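PDB 5MYP: aldehyde dehydrogenase from Trypanosoma brucei, which probably oxidises aldehydes to the corresponding carboxylic acids with NAD+ as the electron acceptor, as expected of an aldehyde dehydrogenase. Local coordinates for residues V424-G427 against P432-G435; R81-H86 against P137-L142; V265-E268 against V274-D277. One frame throughout, in Å; residues are numbered along the deposited sequence.

Contact 1 of 3, residues V424-G427 against P432-G435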
ATOM      1  N   VAL A 424       3.030  -6.203  23.945  1.00 17.53           N
ATOM      2  CA  VAL A 424       2.839  -7.646  23.667  1.00 17.84           C
ATOM      3  C   VAL A 424       2.108  -7.990  22.359  1.00 17.84           C
ATOM      4  O   VAL A 424       2.274  -9.097  21.828  1.00 18.02           O
ATOM      5  CB  VAL A 424       2.141  -8.384  24.841  1.00 18.03           C
ATOM      6  CG1 VAL A 424       3.027  -8.369  26.083  1.00 18.11           C
ATOM      7  CG2 VAL A 424       0.750  -7.817  25.139  1.00 18.01           C
ATOM      8  N   HIS A 425       1.298  -7.058  21.855  1.00 17.66           N
ATOM      9  CA  HIS A 425       0.614  -7.226  20.561  1.00 17.63           C
ATOM     10  C   HIS A 425       1.555  -7.450  19.374  1.00 18.16           C
ATOM     11  O   HIS A 425       1.153  -8.071  18.395  1.00 18.06           O
ATOM     12  CB  HIS A 425      -0.310  -6.031  20.267  1.00 17.21           C
ATOM     13  CG  HIS A 425       0.415  -4.756  19.956  1.00 16.69           C
ATOM     14  ND1 HIS A 425       1.179  -4.088  20.888  1.00 16.62           N
ATOM     15  CD2 HIS A 425       0.479  -4.021  18.821  1.00 16.27           C
ATOM     16  CE1 HIS A 425       1.689  -3.000  20.336  1.00 16.39           C
ATOM     17  NE2 HIS A 425       1.284  -2.941  19.081  1.00 16.03           N
ATOM     18  N   ALA A 426       2.788  -6.942  19.457  1.00 18.91           N
ATOM     19  CA  ALA A 426       3.794  -7.139  18.401  1.00 19.43           C
ATOM     20  C   ALA A 426       4.127  -8.615  18.135  1.00 20.26           C
ATOM     21  O   ALA A 426       4.420  -8.983  16.997  1.00 20.68           O
ATOM     22  CB  ALA A 426       5.062  -6.367  18.728  1.00 19.48           C
ATOM     23  N   GLY A 427       4.080  -9.441  19.179  1.00 20.80           N
ATOM     24  CA  GLY A 427       4.293 -10.885  19.056  1.00 21.39           C
ATOM     25  C   GLY A 427       3.044 -11.717  18.802  1.00 21.83           C
ATOM     26  O   GLY A 427       3.131 -12.947  18.758  1.00 22.28           O
ATOM     27  N   PRO A 432      -1.919  -7.986  11.931  1.00 14.28           N
ATOM     28  CA  PRO A 432      -0.968  -7.235  11.108  1.00 14.01           C
ATOM     29  C   PRO A 432      -0.264  -6.181  11.961  1.00 13.78           C
ATOM     30  O   PRO A 432      -0.912  -5.546  12.797  1.00 13.76           O
ATOM     31  CB  PRO A 432      -1.857  -6.581  10.045  1.00 13.92           C
ATOM     32  CG  PRO A 432      -3.196  -6.459  10.678  1.00 14.07           C
ATOM     33  CD  PRO A 432      -3.313  -7.558  11.697  1.00 14.12           C
ATOM     34  N   PHE A 433       1.041  -6.006  11.762  1.00 13.51           N
ATOM     35  CA  PHE A 433       1.812  -5.019  12.516  1.00 13.21           C
ATOM     36  C   PHE A 433       2.251  -3.876  11.609  1.00 12.82           C
ATOM     37  O   PHE A 433       3.005  -4.087  10.661  1.00 12.35           O
ATOM     38  CB  PHE A 433       3.037  -5.656  13.167  1.00 13.64           C
ATOM     39  CG  PHE A 433       3.787  -4.716  14.061  1.00 13.83           C
ATOM     40  CD1 PHE A 433       3.357  -4.496  15.364  1.00 14.02           C
ATOM     41  CD2 PHE A 433       4.904  -4.026  13.597  1.00 14.14           C
ATOM     42  CE1 PHE A 433       4.041  -3.620  16.197  1.00 14.10           C
ATOM     43  CE2 PHE A 433       5.587  -3.148  14.426  1.00 14.36           C
ATOM     44  CZ  PHE A 433       5.152  -2.943  15.725  1.00 14.20           C
ATOM     45  N   GLY A 434       1.786  -2.669  11.919  1.00 12.22           N
ATOM     46  CA  GLY A 434       2.115  -1.495  11.123  1.00 11.90           C
ATOM     47  C   GLY A 434       1.566  -0.204  11.694  1.00 11.69           C
ATOM     48  O   GLY A 434       0.787  -0.217  12.647  1.00 11.64           O
ATOM     49  N   GLY A 435       1.984   0.908  11.103  1.00 11.32           N
ATOM     50  CA  GLY A 435       1.567   2.232  11.536  1.00 11.15           C
ATOM     51  C   GLY A 435       0.545   2.873  10.620  1.00 10.97           C
ATOM     52  O   GLY A 435       0.022   2.244   9.697  1.00 10.70           O
TER
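Phe433 meets the short 3-10 turn 424-427 through one corner of its ring, where CE1 touches both His425 and Ala426. The apolar part of the contact is the methyl of Ala426: its CB lies 3.9 Å from Phe433 CE1, approaching the ring obliquely, while Ala426 CA comes within 4.0 Å of Phe433 CD1 next door. The backbones come nearest at this same pair, with the CA atoms of Ala426 and Phe433 6.6 Å apart, so the short methyl reaches the ring.

The second partner is an imidazole. His425 NE2 sits at the edge of the phenyl ring, near its plane, 4.0 Å from Phe433 CE1, and the two side chains cross at about a right angle. His425 CG lies between the backbone N and the carbonyl carbon (chi1 70°), which brings the end of the imidazole nearer the loop than the direction of its CB alone would. Phe433, by contrast, holds CG anti to its own N (chi1 -174°), carrying the phenyl toward the turn.

No hydrogen bond crosses the contact. Gly427 N bonds to Val424 O at 3.2 Å and closes the turn, and the backbone of Phe433 pairs with Tyr444. Beyond the segments, the Phe433 ring meets His445 with nearly parallel planes, and Met460 of the second subunit packs on His425.

Both segments belong to the loop between strands 417-419 and 440-441. The side chain of Phe433 comes about 3 Å from that of Glu223 and about 6 Å from that of Cys259 (nearest atoms), both predicted active-site residues, consistent with a place beside the catalytic site of the aldehyde dehydrogenase fold.

Contact 2 of 3, residues R81-H86 against P137-L142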
ATOM      1  N   ARG A  81      11.627 -17.431  15.644  1.00 20.39           N
ATOM      2  CA  ARG A  81      11.335 -18.867  15.543  1.00 21.70           C
ATOM      3  C   ARG A  81       9.865 -19.112  15.211  1.00 20.93           C
ATOM      4  O   ARG A  81       9.551 -19.889  14.305  1.00 20.72           O
ATOM      5  CB  ARG A  81      11.705 -19.594  16.841  1.00 23.50           C
ATOM      6  CG  ARG A  81      11.664 -21.105  16.735  1.00 25.26           C
ATOM      7  CD  ARG A  81      11.907 -21.757  18.077  1.00 27.27           C
ATOM      8  NE  ARG A  81      10.712 -21.693  18.920  1.00 28.95           N
ATOM      9  CZ  ARG A  81      10.671 -22.001  20.217  1.00 30.62           C
ATOM     10  NH1 ARG A  81      11.768 -22.390  20.872  1.00 31.39           N
ATOM     11  NH2 ARG A  81       9.516 -21.909  20.876  1.00 31.32           N
ATOM     12  N   ASN A  82       8.976 -18.431  15.929  1.00 20.60           N
ATOM     13  CA  ASN A  82       7.533 -18.536  15.689  1.00 20.67           C
ATOM     14  C   ASN A  82       7.138 -18.047  14.296  1.00 19.91           C
ATOM     15  O   ASN A  82       6.254 -18.628  13.670  1.00 18.86           O
ATOM     16  CB  ASN A  82       6.741 -17.763  16.753  1.00 21.69           C
ATOM     17  CG  ASN A  82       6.895 -18.356  18.149  1.00 22.64           C
ATOM     18  OD1 ASN A  82       7.242 -19.527  18.315  1.00 23.45           O
ATOM     19  ND2 ASN A  82       6.644 -17.536  19.162  1.00 23.61           N
ATOM     20  N   GLU A  83       7.795 -16.989  13.818  1.00 19.24           N
ATOM     21  CA  GLU A  83       7.547 -16.457  12.470  1.00 19.41           C
ATOM     22  C   GLU A  83       7.902 -17.474  11.386  1.00 18.99           C
ATOM     23  O   GLU A  83       7.126 -17.669  10.452  1.00 18.55           O
ATOM     24  CB  GLU A  83       8.338 -15.162  12.239  1.00 19.89           C
ATOM     25  CG  GLU A  83       7.976 -14.404  10.964  1.00 20.33           C
ATOM     26  CD  GLU A  83       6.623 -13.716  11.022  1.00 20.97           C
ATOM     27  OE1 GLU A  83       6.025 -13.598  12.117  1.00 22.41           O
ATOM     28  OE2 GLU A  83       6.153 -13.265   9.957  1.00 21.04           O
ATOM     29  N   VAL A  84       9.060 -18.120  11.510  1.00 19.24           N
ATOM     30  CA  VAL A  84       9.468 -19.135  10.531  1.00 20.04           C
ATOM     31  C   VAL A  84       8.485 -20.304  10.531  1.00 20.35           C
ATOM     32  O   VAL A  84       8.042 -20.738   9.462  1.00 19.83           O
ATOM     33  CB  VAL A  84      10.891 -19.696  10.765  1.00 20.18           C
ATOM     34  CG1 VAL A  84      11.194 -20.781   9.730  1.00 20.54           C
ATOM     35  CG2 VAL A  84      11.946 -18.607  10.671  1.00 20.53           C
ATOM     36  N   TRP A  85       8.154 -20.809  11.717  1.00 21.10           N
ATOM     37  CA  TRP A  85       7.207 -21.932  11.839  1.00 21.94           C
ATOM     38  C   TRP A  85       5.851 -21.578  11.231  1.00 21.52           C
ATOM     39  O   TRP A  85       5.280 -22.379  10.488  1.00 21.00           O
ATOM     40  CB  TRP A  85       6.974 -22.344  13.299  1.00 23.20           C
ATOM     41  CG  TRP A  85       8.116 -22.933  14.054  1.00 24.67           C
ATOM     42  CD1 TRP A  85       9.386 -23.156  13.610  1.00 25.03           C
ATOM     43  CD2 TRP A  85       8.099 -23.338  15.435  1.00 25.66           C
ATOM     44  NE1 TRP A  85      10.152 -23.709  14.616  1.00 25.82           N
ATOM     45  CE2 TRP A  85       9.389 -23.823  15.747  1.00 26.02           C
ATOM     46  CE3 TRP A  85       7.113 -23.343  16.439  1.00 26.27           C
ATOM     47  CZ2 TRP A  85       9.723 -24.308  17.020  1.00 26.54           C
ATOM     48  CZ3 TRP A  85       7.446 -23.831  17.706  1.00 26.52           C
ATOM     49  CH2 TRP A  85       8.741 -24.304  17.981  1.00 26.41           C
ATOM     50  N   HIS A  86       5.354 -20.373  11.536  1.00 21.03           N
ATOM     51  CA  HIS A  86       4.114 -19.867  10.949  1.00 21.11           C
ATOM     52  C   HIS A  86       4.171 -19.884   9.421  1.00 19.92           C
ATOM     53  O   HIS A  86       3.274 -20.418   8.774  1.00 19.18           O
ATOM     54  CB  HIS A  86       3.830 -18.441  11.446  1.00 22.59           C
ATOM     55  CG  HIS A  86       2.615 -17.812  10.839  1.00 23.95           C
ATOM     56  ND1 HIS A  86       1.448 -17.617  11.545  1.00 25.41           N
ATOM     57  CD2 HIS A  86       2.384 -17.339   9.590  1.00 24.78           C
ATOM     58  CE1 HIS A  86       0.549 -17.054  10.756  1.00 25.75           C
ATOM     59  NE2 HIS A  86       1.092 -16.876   9.565  1.00 25.46           N
ATOM     60  N   PRO A 137      11.079  -9.195   8.476  1.00 13.16           N
ATOM     61  CA  PRO A 137      10.648  -8.817   7.118  1.00 12.91           C
ATOM     62  C   PRO A 137      11.197  -9.735   6.018  1.00 12.45           C
ATOM     63  O   PRO A 137      10.463 -10.096   5.102  1.00 12.38           O
ATOM     64  CB  PRO A 137      11.210  -7.395   6.940  1.00 12.92           C
ATOM     65  CG  PRO A 137      11.458  -6.896   8.316  1.00 13.02           C
ATOM     66  CD  PRO A 137      11.806  -8.098   9.138  1.00 13.15           C
ATOM     67  N   LEU A 138      12.478 -10.095   6.118  1.00 12.06           N
ATOM     68  CA  LEU A 138      13.116 -10.987   5.147  1.00 11.79           C
ATOM     69  C   LEU A 138      12.379 -12.325   5.015  1.00 11.70           C
ATOM     70  O   LEU A 138      12.112 -12.773   3.902  1.00 11.51           O
ATOM     71  CB  LEU A 138      14.583 -11.233   5.519  1.00 11.75           C
ATOM     72  CG  LEU A 138      15.383 -12.169   4.607  1.00 11.72           C
ATOM     73  CD1 LEU A 138      15.453 -11.611   3.188  1.00 11.74           C
ATOM     74  CD2 LEU A 138      16.770 -12.406   5.178  1.00 11.67           C
ATOM     75  N   LEU A 139      12.055 -12.950   6.147  1.00 11.67           N
ATOM     76  CA  LEU A 139      11.332 -14.231   6.146  1.00 11.78           C
ATOM     77  C   LEU A 139      10.042 -14.139   5.330  1.00 11.54           C
ATOM     78  O   LEU A 139       9.759 -15.009   4.503  1.00 11.36           O
ATOM     79  CB  LEU A 139      11.014 -14.681   7.572  1.00 12.20           C
ATOM     80  CG  LEU A 139      12.201 -15.125   8.424  1.00 12.46           C
ATOM     81  CD1 LEU A 139      11.802 -15.202   9.888  1.00 12.69           C
ATOM     82  CD2 LEU A 139      12.742 -16.458   7.931  1.00 12.80           C
ATOM     83  N   GLY A 140       9.287 -13.066   5.556  1.00 11.13           N
ATOM     84  CA  GLY A 140       8.074 -12.788   4.800  1.00 10.96           C
ATOM     85  C   GLY A 140       8.292 -12.607   3.306  1.00 10.63           C
ATOM     86  O   GLY A 140       7.541 -13.149   2.500  1.00 10.44           O
ATOM     87  N   ALA A 141       9.320 -11.843   2.943  1.00 10.48           N
ATOM     88  CA  ALA A 141       9.648 -11.604   1.530  1.00 10.34           C
ATOM     89  C   ALA A 141      10.007 -12.905   0.801  1.00 10.21           C
ATOM     90  O   ALA A 141       9.585 -13.118  -0.331  1.00 10.11           O
ATOM     91  CB  ALA A 141      10.782 -10.593   1.404  1.00 10.32           C
ATOM     92  N   LEU A 142      10.767 -13.771   1.472  1.00 10.12           N
ATOM     93  CA  LEU A 142      11.177 -15.049   0.891  1.00 10.07           C
ATOM     94  C   LEU A 142      10.026 -16.062   0.837  1.00 10.05           C
ATOM     95  O   LEU A 142       9.946 -16.859  -0.103  1.00  9.71           O
ATOM     96  CB  LEU A 142      12.369 -15.626   1.658  1.00 10.11           C
ATOM     97  CG  LEU A 142      13.641 -14.764   1.626  1.00 10.13           C
ATOM     98  CD1 LEU A 142      14.669 -15.255   2.628  1.00 10.12           C
ATOM     99  CD2 LEU A 142      14.236 -14.703   0.223  1.00 10.15           C
TER
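Leu139 meets Val84 with both of its methyls, which touch a single branch of the valine, CG2. Val84 CG2 is 3.5 Å from Leu139 CD1, tighter than usual for two carbons, and 3.6 Å from Leu139 CD2, and the two side chains cross at about a right angle. Leu139 CD1 also rests on the aliphatic part of Glu83, whose CG is 4.1 Å away; there the two chains run past each other in opposite directions. The first shell is thus one leucine laid over two consecutive residues of the facing helix.

Val84 turns CG1 anti to its backbone N (chi1 178°), which leaves CG2 beside that N as the branch that Leu139 touches. Glu83 bends at chi2 (72°), keeping its methylenes against the leucine while its carboxylate turns to polar partners. OE2 accepts a hydrogen bond from Gly446 N and OE1 one from Gln136 NE2, so the buried acid is gripped at both oxygens and the second bond ties it to the helix that carries Leu139. Two N-H donors would tend to favour the ionised form.

The backbones are closest at Val84 and Leu139, whose CA atoms are 6.8 Å apart. Leu47 of helix 36-52 packs on Val84 and Trp85, adding a third helix to the group. Helix 132-143 meanwhile lies against the sheet, with Leu138 on Ala148 and Ile150 of strand 147-151 and Ala141 on Val121 of strand 110-124, so helix 132-143 lies between helix 69-95 and strands 110-124 and 147-151.

Contact 3 of 3, residues V265-E268 against V274-D277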
ATOM      1  N   VAL A 265       2.138   8.916  29.778  1.00 14.43           N
ATOM      2  CA  VAL A 265       0.906   8.466  30.432  1.00 14.67           C
ATOM      3  C   VAL A 265      -0.075   9.636  30.566  1.00 14.71           C
ATOM      4  O   VAL A 265       0.327  10.759  30.882  1.00 14.58           O
ATOM      5  CB  VAL A 265       1.197   7.874  31.834  1.00 15.00           C
ATOM      6  CG1 VAL A 265      -0.092   7.469  32.542  1.00 15.14           C
ATOM      7  CG2 VAL A 265       2.136   6.677  31.734  1.00 15.24           C
ATOM      8  N   VAL A 266      -1.354   9.360  30.305  1.00 14.69           N
ATOM      9  CA  VAL A 266      -2.451  10.277  30.612  1.00 14.96           C
ATOM     10  C   VAL A 266      -3.329   9.554  31.629  1.00 15.19           C
ATOM     11  O   VAL A 266      -4.047   8.611  31.281  1.00 14.83           O
ATOM     12  CB  VAL A 266      -3.271  10.665  29.361  1.00 15.21           C
ATOM     13  CG1 VAL A 266      -4.270  11.769  29.700  1.00 15.40           C
ATOM     14  CG2 VAL A 266      -2.349  11.109  28.231  1.00 15.30           C
ATOM     15  N   VAL A 267      -3.255   9.987  32.889  1.00 15.37           N
ATOM     16  CA  VAL A 267      -3.918   9.290  34.001  1.00 15.87           C
ATOM     17  C   VAL A 267      -5.068  10.137  34.550  1.00 16.45           C
ATOM     18  O   VAL A 267      -4.971  11.362  34.596  1.00 16.33           O
ATOM     19  CB  VAL A 267      -2.917   8.887  35.120  1.00 15.82           C
ATOM     20  CG1 VAL A 267      -2.182  10.089  35.702  1.00 15.92           C
ATOM     21  CG2 VAL A 267      -3.610   8.088  36.221  1.00 15.99           C
ATOM     22  N   GLU A 268      -6.156   9.488  34.957  1.00 17.04           N
ATOM     23  CA  GLU A 268      -7.285  10.206  35.547  1.00 17.96           C
ATOM     24  C   GLU A 268      -6.785  10.916  36.813  1.00 18.27           C
ATOM     25  O   GLU A 268      -6.037  10.332  37.601  1.00 17.83           O
ATOM     26  CB  GLU A 268      -8.450   9.252  35.849  1.00 18.35           C
ATOM     27  CG  GLU A 268      -9.806   9.929  36.039  1.00 18.83           C
ATOM     28  CD  GLU A 268     -10.032  10.495  37.438  1.00 19.31           C
ATOM     29  OE1 GLU A 268      -9.391  10.029  38.406  1.00 19.51           O
ATOM     30  OE2 GLU A 268     -10.866  11.411  37.576  1.00 19.59           O
ATOM     31  N   VAL A 274      -1.358   7.238  43.245  1.00 18.38           N
ATOM     32  CA  VAL A 274      -1.289   5.769  43.335  1.00 18.58           C
ATOM     33  C   VAL A 274      -0.551   5.128  42.151  1.00 18.10           C
ATOM     34  O   VAL A 274       0.202   4.173  42.342  1.00 17.70           O
ATOM     35  CB  VAL A 274      -2.671   5.090  43.541  1.00 18.87           C
ATOM     36  CG1 VAL A 274      -3.252   5.470  44.899  1.00 19.20           C
ATOM     37  CG2 VAL A 274      -3.656   5.404  42.417  1.00 19.01           C
ATOM     38  N   LEU A 275      -0.744   5.669  40.947  1.00 17.94           N
ATOM     39  CA  LEU A 275      -0.040   5.167  39.764  1.00 18.03           C
ATOM     40  C   LEU A 275       1.463   5.409  39.866  1.00 17.95           C
ATOM     41  O   LEU A 275       2.253   4.494  39.648  1.00 17.48           O
ATOM     42  CB  LEU A 275      -0.578   5.807  38.478  1.00 18.19           C
ATOM     43  CG  LEU A 275       0.116   5.427  37.162  1.00 18.13           C
ATOM     44  CD1 LEU A 275       0.120   3.923  36.939  1.00 18.23           C
ATOM     45  CD2 LEU A 275      -0.543   6.144  35.998  1.00 18.25           C
ATOM     46  N   VAL A 276       1.841   6.640  40.200  1.00 18.34           N
ATOM     47  CA  VAL A 276       3.256   7.021  40.289  1.00 18.62           C
ATOM     48  C   VAL A 276       3.973   6.191  41.361  1.00 18.86           C
ATOM     49  O   VAL A 276       5.074   5.698  41.126  1.00 18.58           O
ATOM     50  CB  VAL A 276       3.420   8.541  40.527  1.00 18.57           C
ATOM     51  CG1 VAL A 276       4.852   8.906  40.894  1.00 18.67           C
ATOM     52  CG2 VAL A 276       2.975   9.318  39.289  1.00 18.73           C
ATOM     53  N   ASP A 277       3.337   6.027  42.519  1.00 19.33           N
ATOM     54  CA  ASP A 277       3.872   5.168  43.583  1.00 19.55           C
ATOM     55  C   ASP A 277       4.013   3.714  43.127  1.00 19.07           C
ATOM     56  O   ASP A 277       5.032   3.080  43.398  1.00 18.54           O
ATOM     57  CB  ASP A 277       2.993   5.228  44.840  1.00 20.24           C
ATOM     58  CG  ASP A 277       3.094   6.564  45.576  1.00 21.01           C
ATOM     59  OD1 ASP A 277       3.848   7.467  45.146  1.00 21.18           O
ATOM     60  OD2 ASP A 277       2.409   6.708  46.610  1.00 21.65           O
TER
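Leu275 sets its CD2 methyl against two valines of the neighbouring strand. It lies 3.6 Å from CG2 of Val267 and 3.7 Å from CG1 of Val265, so a single carbon bridges residues two apart on the strand 264-268, both with CB directed toward the helix. The two meetings differ in direction: Val265 and Leu275 reach for each other tip to tip, whereas Val267 and Leu275 slide past one another in opposite senses, bringing Val267 CB within 3.7 Å of the same methyl. The leucine carries CG anti to its backbone N (chi1 177°), and with chi2 at 56°, CD2 is the methyl that reaches both valines.

This is helix-on-sheet packing within an alpha/beta domain: the strand ends, a short connection follows, and helix 272-287 lies back over the face that the strand has just presented. Next to Leu275, Met240 and Val243 of helix 240-252 add a second helix to the same apolar layer. Strand 264-268 sits inside its sheet, with Val265 and Val267 bonded through the backbone to strand 370-376 and Val266 to strand 229-232 on the other side, both parallel neighbours. Val266 directs its CB away from helix 272-287, and its side chain touches Tyr376. Glu268 OE1 and Ser270 OG are hydrogen-bonded where the strand gives way to the connection.

Contacts 2 and 3 are fully buried, with only apolar contacts across them, each built on one leucine against residues of a neighbouring element, but contact 2 joins two helices and contact 3 a helix to a strand. Contact 1, partly buried, joins two pieces of one loop and brings aromatic rings into play; it is also the one nearest the centre of the chain and the predicted catalytic residues. A buried carboxylate gives contact 2 a polar side that contact 3 lacks. No helix, strand or loop is shared between the contacts. Contacts 2 and 3 lie on opposite sides of the chain's centre, about 38 Å apart between centres, while contact 1 approaches contact 2 to about 6 Å between nearest atoms without touching.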